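Local atomic coordinates of envelope polyprotein (Puumala orthohantavirus, PDB entry 5FXU), a protein that probably forms, as the Gn glycoprotein ectodomain, part of the antigenic surface of the hantavirus envelope. Residues 204-212 with 222-230; 293-301 with 327-338. One frame throughout, in Å; residues are numbered along the deposited sequence.

Contact 1 (204-212 with 222-230); sequences DSMKLEKSF and TGNGFQGYY
Met206, in the turn before helix 208-216, and Leu208, in its first turn, pack on the run that leads into strand 228-234, so that the N-terminus of a helix is packed on the chain entering a beta strand. Lys207 sits at the N-cap position, in the centre of an inverse gamma turn. Leu208, its CG anti to the backbone N (chi1 180°), crosses the Tyr230 side chain at about a right angle and sets CD2 3.7 Å from Tyr230 CE2; the same methyl lies near the plane of the Phe226 ring, at its edge. Met206 bends at chi2 and chi3 and runs alongside Tyr229, its CE 3.7 Å from Tyr229 CD1, while its CB meets Gln227 OE1. The aliphatic part of Lys207 passes obliquely over Gln227, CD to Gln227 CG 3.8 Å, and Lys207 NZ and Gln227 NE2 both meet Asp317. Glu209 and Asn224 lie side by side with carboxylate and amide planes 76° apart, each bonded elsewhere, to His333 and Thr314. A water takes the Glu209 N-H and donates to Asn224 O and Phe226 O. The backbones join directly where Gly228 N donates to Met206 O at 3.0 Å, with 160° at the hydrogen.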
loop_
_atom_site.group_PDB
_atom_site.type_symbol
_atom_site.label_atom_id
_atom_site.label_comp_id
_atom_site.label_asym_id
_atom_site.label_seq_id
_atom_site.Cartn_x
_atom_site.Cartn_y
_atom_site.Cartn_z
ATOM N N ASP A 204 0.125 -23.317 -6.619
ATOM C CA ASP A 204 0.103 -22.448 -5.435
ATOM C C ASP A 204 1.174 -21.334 -5.481
ATOM O O ASP A 204 1.409 -20.651 -4.483
ATOM C CB ASP A 204 0.265 -23.318 -4.163
ATOM C CG ASP A 204 -1.045 -24.028 -3.730
ATOM O OD1 ASP A 204 -2.113 -23.862 -4.380
ATOM O OD2 ASP A 204 -1.020 -24.745 -2.698
ATOM N N SER A 205 1.789 -21.107 -6.643
ATOM C CA SER A 205 2.864 -20.104 -6.750
ATOM C C SER A 205 2.457 -18.647 -6.399
ATOM O O SER A 205 3.321 -17.855 -6.010
ATOM C CB SER A 205 3.508 -20.143 -8.152
ATOM O OG SER A 205 2.639 -19.627 -9.155
ATOM N N MET A 206 1.178 -18.305 -6.584
ATOM C CA MET A 206 0.645 -16.966 -6.310
ATOM C C MET A 206 -0.163 -16.884 -5.020
ATOM O O MET A 206 -0.713 -15.814 -4.731
ATOM C CB MET A 206 -0.258 -16.496 -7.447
ATOM C CG MET A 206 0.354 -16.548 -8.835
ATOM S SD MET A 206 1.853 -15.589 -9.035
ATOM C CE MET A 206 1.153 -13.983 -8.669
ATOM N N LYS A 207 -0.207 -17.969 -4.233
ATOM C CA LYS A 207 -0.958 -17.979 -2.960
ATOM C C LYS A 207 -0.167 -17.210 -1.870
ATOM O O LYS A 207 0.508 -17.778 -1.001
ATOM C CB LYS A 207 -1.402 -19.405 -2.525
ATOM C CG LYS A 207 -2.832 -19.885 -2.907
ATOM C CD LYS A 207 -2.985 -20.333 -4.340
ATOM C CE LYS A 207 -3.965 -21.507 -4.496
ATOM N NZ LYS A 207 -5.370 -21.045 -4.409
ATOM N N LEU A 208 -0.287 -15.881 -1.932
ATOM C CA LEU A 208 0.480 -14.974 -1.079
ATOM C C LEU A 208 0.317 -15.233 0.429
ATOM O O LEU A 208 1.312 -15.230 1.158
ATOM C CB LEU A 208 0.136 -13.531 -1.427
ATOM C CG LEU A 208 0.813 -12.404 -0.654
ATOM C CD1 LEU A 208 2.326 -12.501 -0.802
ATOM C CD2 LEU A 208 0.298 -11.065 -1.158
ATOM N N GLU A 209 -0.905 -15.493 0.892
ATOM C CA GLU A 209 -1.123 -15.693 2.322
ATOM C C GLU A 209 -0.484 -16.988 2.822
ATOM O O GLU A 209 -0.084 -17.065 3.995
ATOM C CB GLU A 209 -2.609 -15.646 2.675
ATOM C CG GLU A 209 -2.923 -15.655 4.167
ATOM C CD GLU A 209 -2.191 -14.584 4.980
ATOM O OE1 GLU A 209 -1.983 -13.458 4.490
ATOM O OE2 GLU A 209 -1.858 -14.851 6.151
ATOM N N LYS A 210 -0.351 -17.990 1.945
ATOM C CA LYS A 210 0.412 -19.201 2.290
ATOM C C LYS A 210 1.868 -18.888 2.610
ATOM O O LYS A 210 2.436 -19.489 3.534
ATOM C CB LYS A 210 0.328 -20.271 1.200
ATOM C CG LYS A 210 -1.066 -20.888 1.044
ATOM C CD LYS A 210 -1.015 -22.191 0.245
ATOM C CE LYS A 210 -2.378 -22.949 0.200
ATOM N NZ LYS A 210 -3.289 -22.996 1.402
ATOM N N SER A 211 2.461 -17.933 1.895
ATOM C CA SER A 211 3.825 -17.516 2.195
ATOM C C SER A 211 3.922 -16.943 3.583
ATOM O O SER A 211 4.822 -17.303 4.337
ATOM C CB SER A 211 4.352 -16.499 1.183
ATOM O OG SER A 211 4.163 -16.949 -0.156
ATOM N N PHE A 212 2.952 -16.120 3.975
ATOM C CA PHE A 212 2.933 -15.576 5.337
ATOM C C PHE A 212 2.767 -16.681 6.375
ATOM O O PHE A 212 3.405 -16.667 7.423
ATOM C CB PHE A 212 1.813 -14.520 5.514
ATOM C CG PHE A 212 2.125 -13.198 4.901
ATOM C CD1 PHE A 212 3.046 -12.358 5.493
ATOM C CD2 PHE A 212 1.517 -12.797 3.722
ATOM C CE1 PHE A 212 3.359 -11.152 4.919
ATOM C CE2 PHE A 212 1.822 -11.578 3.146
ATOM C CZ PHE A 212 2.745 -10.754 3.746
ATOM N N THR A 222 -6.557 -24.265 6.282
ATOM C CA THR A 222 -7.202 -25.006 5.193
ATOM C C THR A 222 -7.336 -24.139 3.917
ATOM O O THR A 222 -6.804 -24.492 2.851
ATOM C CB THR A 222 -8.569 -25.624 5.627
ATOM O OG1 THR A 222 -9.504 -24.586 5.970
ATOM C CG2 THR A 222 -8.406 -26.603 6.835
ATOM N N GLY A 223 -8.009 -22.997 4.057
ATOM C CA GLY A 223 -8.463 -22.177 2.923
ATOM C C GLY A 223 -8.071 -20.699 2.827
ATOM O O GLY A 223 -8.906 -19.807 3.030
ATOM N N ASN A 224 -6.804 -20.440 2.502
ATOM C CA ASN A 224 -6.320 -19.092 2.153
ATOM C C ASN A 224 -5.802 -18.977 0.703
ATOM O O ASN A 224 -4.603 -18.995 0.381
ATOM C CB ASN A 224 -5.396 -18.578 3.236
ATOM C CG ASN A 224 -6.166 -18.271 4.544
ATOM O OD1 ASN A 224 -7.097 -17.480 4.512
ATOM N ND2 ASN A 224 -5.816 -18.906 5.667
ATOM N N GLY A 225 -6.799 -18.818 -0.159
ATOM C CA GLY A 225 -6.657 -18.917 -1.577
ATOM C C GLY A 225 -6.377 -17.650 -2.366
ATOM O O GLY A 225 -6.206 -17.750 -3.568
ATOM N N PHE A 226 -6.327 -16.466 -1.747
ATOM C CA PHE A 226 -6.016 -15.245 -2.503
ATOM C C PHE A 226 -4.741 -15.375 -3.378
ATOM O O PHE A 226 -3.737 -15.922 -2.949
ATOM C CB PHE A 226 -5.894 -14.032 -1.607
ATOM C CG PHE A 226 -5.436 -12.801 -2.357
ATOM C CD1 PHE A 226 -6.304 -12.099 -3.170
ATOM C CD2 PHE A 226 -4.102 -12.401 -2.305
ATOM C CE1 PHE A 226 -5.866 -10.999 -3.896
ATOM C CE2 PHE A 226 -3.673 -11.305 -3.012
ATOM C CZ PHE A 226 -4.556 -10.602 -3.813
ATOM N N GLN A 227 -4.833 -14.923 -4.625
ATOM C CA GLN A 227 -3.725 -14.996 -5.558
ATOM C C GLN A 227 -3.274 -13.607 -5.946
ATOM O O GLN A 227 -4.045 -12.803 -6.479
ATOM C CB GLN A 227 -4.070 -15.841 -6.792
ATOM C CG GLN A 227 -3.943 -17.338 -6.518
ATOM C CD GLN A 227 -4.103 -18.208 -7.746
ATOM O OE1 GLN A 227 -3.214 -18.288 -8.593
ATOM N NE2 GLN A 227 -5.241 -18.874 -7.841
ATOM N N GLY A 228 -2.017 -13.318 -5.633
ATOM C CA GLY A 228 -1.456 -12.014 -5.908
ATOM C C GLY A 228 -0.092 -11.839 -5.306
ATOM O O GLY A 228 0.557 -12.806 -4.915
ATOM N N TYR A 229 0.353 -10.603 -5.255
ATOM C CA TYR A 229 1.708 -10.310 -4.820
ATOM C C TYR A 229 1.821 -8.864 -4.480
ATOM O O TYR A 229 0.908 -8.110 -4.755
ATOM C CB TYR A 229 2.715 -10.663 -5.915
ATOM C CG TYR A 229 2.576 -9.928 -7.214
ATOM C CD1 TYR A 229 1.746 -10.405 -8.225
ATOM C CD2 TYR A 229 3.327 -8.789 -7.468
ATOM C CE1 TYR A 229 1.631 -9.723 -9.447
ATOM C CE2 TYR A 229 3.229 -8.111 -8.681
ATOM C CZ TYR A 229 2.383 -8.588 -9.655
ATOM O OH TYR A 229 2.295 -7.908 -10.829
ATOM N N TYR A 230 2.932 -8.482 -3.856
ATOM C CA TYR A 230 3.178 -7.074 -3.601
ATOM C C TYR A 230 4.270 -6.590 -4.566
ATOM O O TYR A 230 5.215 -7.324 -4.855
ATOM C CB TYR A 230 3.570 -6.817 -2.132
ATOM C CG TYR A 230 2.421 -6.787 -1.155
ATOM C CD1 TYR A 230 1.688 -5.613 -0.954
ATOM C CD2 TYR A 230 2.089 -7.889 -0.403
ATOM C CE1 TYR A 230 0.663 -5.557 -0.033
ATOM C CE2 TYR A 230 1.063 -7.847 0.506
ATOM C CZ TYR A 230 0.339 -6.687 0.699
ATOM O OH TYR A 230 -0.688 -6.656 1.617
HETATM O O HOH W 1 -1.273 -19.970 -7.101
HETATM O O HOH W 2 -3.282 -16.404 -0.408
HETATM O O HOH W 3 -4.011 -21.475 3.482
#

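Contact 2 (293-301 with 327-338); sequences SDTIQGVAF and IIMEGNHSVCDK. With NAG (2-acetamido-2-deoxy-beta-D-glucopyranose), chain D.
Val299 and Ile328 form the hydrogen-bonded pair of an antiparallel ladder, flanked by the non-hydrogen-bonded pairs Gly298-Met329 and Ala300-Ile327. Here strand 327-329 closes one side of a three-stranded antiparallel sheet whose middle strand is 296-302. The central pair is tied by Val299 N to Ile328 O at 2.9 Å and Ile328 N to Val299 O at 2.8 Å. Val299 and Ile328 share a face of the sheet, and the Phe301 side chain turns across the isoleucine at about a right angle, its CD1 3.8 Å from Ile328 CG1. Gly298 brings its CA to 3.2 Å from Ile328 O, a close approach of the two backbones.

Beyond the ladder, Glu330 N donates to Gln297 O, and the two side chains run together, with amide and carboxylate planes 59° apart. Gln297 places CG between its backbone N and carbonyl carbon (chi1 70°) and extends from there, bringing NE2 2.9 Å from Glu330 OE1, on the anti lone pair of that oxygen. The Lys338 side chain crosses that of Gln297 at about a right angle, and Lys338 O accepts from Gln297 N.

Further out, an Asx turn at Asn332, the residue carrying the N-linked glycan, receives Ser334 N on OD1. Glu330 is steadied from this side, its OE2 accepting from Asn332 N at 3.0 Å.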
loop_
_atom_site.group_PDB
_atom_site.type_symbol
_atom_site.label_atom_id
_atom_site.label_comp_id
_atom_site.label_asym_id
_atom_site.label_seq_id
_atom_site.Cartn_x
_atom_site.Cartn_y
_atom_site.Cartn_z
ATOM N N SER A 293 -23.196 -15.984 6.243
ATOM C CA SER A 293 -22.453 -15.953 7.498
ATOM C C SER A 293 -21.267 -15.021 7.400
ATOM O O SER A 293 -20.863 -14.615 6.305
ATOM C CB SER A 293 -21.967 -17.350 7.848
ATOM O OG SER A 293 -23.108 -18.149 8.119
ATOM N N ASP A 294 -20.701 -14.717 8.559
ATOM C CA ASP A 294 -19.567 -13.813 8.667
ATOM C C ASP A 294 -18.301 -14.362 8.045
ATOM O O ASP A 294 -17.977 -15.518 8.234
ATOM C CB ASP A 294 -19.287 -13.492 10.126
ATOM C CG ASP A 294 -20.344 -12.600 10.740
ATOM O OD1 ASP A 294 -21.127 -11.944 10.003
ATOM O OD2 ASP A 294 -20.368 -12.549 11.985
ATOM N N THR A 295 -17.613 -13.510 7.289
ATOM C CA THR A 295 -16.389 -13.867 6.569
ATOM C C THR A 295 -15.212 -12.984 6.930
ATOM O O THR A 295 -14.121 -13.179 6.418
ATOM C CB THR A 295 -16.631 -13.786 5.054
ATOM O OG1 THR A 295 -17.093 -12.475 4.715
ATOM C CG2 THR A 295 -17.673 -14.818 4.629
ATOM N N ILE A 296 -15.421 -12.032 7.826
ATOM C CA ILE A 296 -14.382 -11.076 8.205
ATOM C C ILE A 296 -14.532 -10.681 9.671
ATOM O O ILE A 296 -15.637 -10.654 10.191
ATOM C CB ILE A 296 -14.422 -9.828 7.278
ATOM C CG1 ILE A 296 -13.113 -9.036 7.389
ATOM C CG2 ILE A 296 -15.664 -8.968 7.538
ATOM C CD1 ILE A 296 -13.064 -7.826 6.501
ATOM N N GLN A 297 -13.411 -10.407 10.326
ATOM C CA GLN A 297 -13.416 -9.859 11.677
ATOM C C GLN A 297 -12.398 -8.741 11.812
ATOM O O GLN A 297 -11.556 -8.518 10.937
ATOM C CB GLN A 297 -13.130 -10.952 12.718
ATOM C CG GLN A 297 -11.703 -11.449 12.679
ATOM C CD GLN A 297 -11.456 -12.681 13.544
ATOM O OE1 GLN A 297 -12.359 -13.453 13.808
ATOM N NE2 GLN A 297 -10.207 -12.886 13.943
ATOM N N GLY A 298 -12.472 -8.055 12.935
ATOM C CA GLY A 298 -11.577 -6.966 13.194
ATOM C C GLY A 298 -11.852 -6.350 14.532
ATOM O O GLY A 298 -12.608 -6.902 15.319
ATOM N N VAL A 299 -11.259 -5.187 14.767
ATOM C CA VAL A 299 -11.411 -4.445 16.005
ATOM C C VAL A 299 -11.943 -3.062 15.704
ATOM O O VAL A 299 -11.330 -2.278 14.977
ATOM C CB VAL A 299 -10.070 -4.350 16.719
ATOM C CG1 VAL A 299 -10.165 -3.478 17.964
ATOM C CG2 VAL A 299 -9.611 -5.750 17.103
ATOM N N ALA A 300 -13.103 -2.779 16.267
ATOM C CA ALA A 300 -13.719 -1.479 16.171
ATOM C C ALA A 300 -12.939 -0.492 17.014
ATOM O O ALA A 300 -12.520 -0.817 18.131
ATOM C CB ALA A 300 -15.160 -1.537 16.660
ATOM N N PHE A 301 -12.789 0.723 16.491
ATOM C CA PHE A 301 -12.180 1.784 17.237
ATOM C C PHE A 301 -12.878 3.121 16.971
ATOM O O PHE A 301 -13.656 3.269 16.020
ATOM C CB PHE A 301 -10.702 1.888 16.889
ATOM C CG PHE A 301 -10.441 2.452 15.532
ATOM C CD1 PHE A 301 -10.389 1.620 14.418
ATOM C CD2 PHE A 301 -10.247 3.824 15.351
ATOM C CE1 PHE A 301 -10.125 2.142 13.153
ATOM C CE2 PHE A 301 -9.999 4.340 14.087
ATOM C CZ PHE A 301 -9.940 3.500 12.992
ATOM N N ILE A 327 -12.803 0.412 11.654
ATOM C CA ILE A 327 -12.462 -0.967 12.035
ATOM C C ILE A 327 -11.047 -1.310 11.556
ATOM O O ILE A 327 -10.740 -1.138 10.384
ATOM C CB ILE A 327 -13.413 -1.983 11.389
ATOM C CG1 ILE A 327 -14.868 -1.656 11.753
ATOM C CG2 ILE A 327 -13.039 -3.408 11.805
ATOM C CD1 ILE A 327 -15.901 -2.483 11.023
ATOM N N ILE A 328 -10.209 -1.814 12.460
ATOM C CA ILE A 328 -8.930 -2.396 12.077
ATOM C C ILE A 328 -9.217 -3.838 11.670
ATOM O O ILE A 328 -9.414 -4.695 12.548
ATOM C CB ILE A 328 -7.913 -2.366 13.227
ATOM C CG1 ILE A 328 -7.714 -0.931 13.698
ATOM C CG2 ILE A 328 -6.562 -2.980 12.774
ATOM C CD1 ILE A 328 -7.012 -0.814 15.023
ATOM N N MET A 329 -9.271 -4.095 10.358
ATOM C CA MET A 329 -9.572 -5.440 9.869
ATOM C C MET A 329 -8.448 -6.440 10.257
ATOM O O MET A 329 -7.275 -6.070 10.430
ATOM C CB MET A 329 -9.947 -5.459 8.369
ATOM C CG MET A 329 -8.841 -5.046 7.433
ATOM S SD MET A 329 -9.517 -4.970 5.767
ATOM C CE MET A 329 -9.478 -3.197 5.592
ATOM N N GLU A 330 -8.839 -7.686 10.506
ATOM C CA GLU A 330 -7.910 -8.703 10.997
ATOM C C GLU A 330 -6.799 -8.900 9.970
ATOM O O GLU A 330 -7.062 -9.307 8.848
ATOM C CB GLU A 330 -8.648 -10.026 11.218
ATOM C CG GLU A 330 -7.791 -11.196 11.715
ATOM C CD GLU A 330 -7.202 -10.881 13.069
ATOM O OE1 GLU A 330 -7.888 -11.114 14.107
ATOM O OE2 GLU A 330 -6.092 -10.316 13.084
ATOM N N GLY A 331 -5.568 -8.603 10.365
ATOM C CA GLY A 331 -4.397 -8.889 9.538
ATOM C C GLY A 331 -3.341 -9.795 10.168
ATOM O O GLY A 331 -2.290 -10.031 9.549
ATOM N N ASN A 332 -3.610 -10.304 11.379
ATOM C CA ASN A 332 -2.685 -11.200 12.088
ATOM C C ASN A 332 -2.591 -12.515 11.300
ATOM O O ASN A 332 -3.572 -13.240 11.154
ATOM C CB ASN A 332 -3.145 -11.394 13.552
ATOM C CG ASN A 332 -2.328 -12.410 14.330
ATOM O OD1 ASN A 332 -1.385 -13.016 13.818
ATOM N ND2 ASN A 332 -2.708 -12.602 15.601
ATOM N N HIS A 333 -1.398 -12.791 10.774
ATOM C CA HIS A 333 -1.162 -13.972 9.926
ATOM C C HIS A 333 -1.217 -15.321 10.658
ATOM O O HIS A 333 -1.436 -16.364 10.019
ATOM C CB HIS A 333 0.162 -13.823 9.180
ATOM C CG HIS A 333 0.179 -12.653 8.246
ATOM N ND1 HIS A 333 -0.515 -12.643 7.057
ATOM C CD2 HIS A 333 0.767 -11.445 8.345
ATOM C CE1 HIS A 333 -0.337 -11.483 6.454
ATOM N NE2 HIS A 333 0.434 -10.735 7.218
ATOM N N SER A 334 -1.051 -15.300 11.982
ATOM C CA SER A 334 -1.209 -16.508 12.813
ATOM C C SER A 334 -2.650 -17.032 12.898
ATOM O O SER A 334 -2.868 -18.178 13.259
ATOM C CB SER A 334 -0.704 -16.241 14.228
ATOM O OG SER A 334 0.628 -15.751 14.215
ATOM N N VAL A 335 -3.626 -16.186 12.600
ATOM C CA VAL A 335 -5.045 -16.568 12.572
ATOM C C VAL A 335 -5.329 -17.263 11.243
ATOM O O VAL A 335 -4.683 -16.953 10.247
ATOM C CB VAL A 335 -5.918 -15.300 12.774
ATOM C CG1 VAL A 335 -7.384 -15.531 12.459
ATOM C CG2 VAL A 335 -5.756 -14.804 14.204
ATOM N N CYS A 336 -6.293 -18.179 11.216
ATOM C CA CYS A 336 -6.631 -18.903 9.978
ATOM C C CYS A 336 -7.779 -18.280 9.208
ATOM O O CYS A 336 -7.715 -18.156 7.987
ATOM C CB CYS A 336 -6.976 -20.370 10.258
ATOM S SG CYS A 336 -5.639 -21.581 10.121
ATOM N N ASP A 337 -8.834 -17.902 9.915
ATOM C CA ASP A 337 -10.068 -17.458 9.269
ATOM C C ASP A 337 -10.285 -15.961 9.369
ATOM O O ASP A 337 -9.763 -15.301 10.262
ATOM C CB ASP A 337 -11.275 -18.177 9.889
ATOM C CG ASP A 337 -11.261 -19.676 9.635
ATOM O OD1 ASP A 337 -10.922 -20.106 8.508
ATOM O OD2 ASP A 337 -11.616 -20.423 10.572
ATOM N N LYS A 338 -11.084 -15.452 8.436
ATOM C CA LYS A 338 -11.629 -14.101 8.498
ATOM C C LYS A 338 -10.582 -12.987 8.449
ATOM O O LYS A 338 -10.820 -11.875 8.936
ATOM C CB LYS A 338 -12.523 -13.939 9.742
ATOM C CG LYS A 338 -13.723 -14.863 9.795
ATOM C CD LYS A 338 -14.552 -14.572 11.049
ATOM C CE LYS A 338 -15.936 -15.195 10.996
ATOM N NZ LYS A 338 -15.871 -16.663 10.728
HETATM C C1 NAG D . -2.102 -13.557 16.495
HETATM C C2 NAG D . -2.096 -12.977 17.890
HETATM C C3 NAG D . -1.522 -13.993 18.869
HETATM C C4 NAG D . -2.382 -15.255 18.875
HETATM C C5 NAG D . -2.548 -15.769 17.442
HETATM C C6 NAG D . -3.585 -16.888 17.375
HETATM C C7 NAG D . -1.769 -10.529 18.157
HETATM C C8 NAG D . -3.202 -10.301 18.549
HETATM N N2 NAG D . -1.315 -11.758 17.873
HETATM O O3 NAG D . -1.475 -13.401 20.171
HETATM O O4 NAG D . -1.726 -16.271 19.653
HETATM O O5 NAG D . -2.942 -14.718 16.545
HETATM O O6 NAG D . -4.881 -16.352 17.650
HETATM O O7 NAG D . -0.999 -9.592 18.099
HETATM O O HOH W 4 -10.390 -16.220 13.275
#

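The two contacts lie in series along the chain, contact 1 closing before contact 2 opens, with centres about 17 Å apart, and both belong to the Gn head. Contact 1 joins helix 208-216 to strand 228-234, whereas contact 2 belongs to the separate three-stranded sheet; strand 340-354 touches side chains of both. They meet directly through the loop after strand 327-329. Glu209 OE2 probably bonds to His333 ND1 at 2.7 Å, the His333 ring stacks with Phe212, and Asn224 ND2 probably bonds to Cys336 O at 3.1 Å. The Cys221-Cys336 disulfide ties the glycan-bearing loop covalently to the chain just ahead of 222-230.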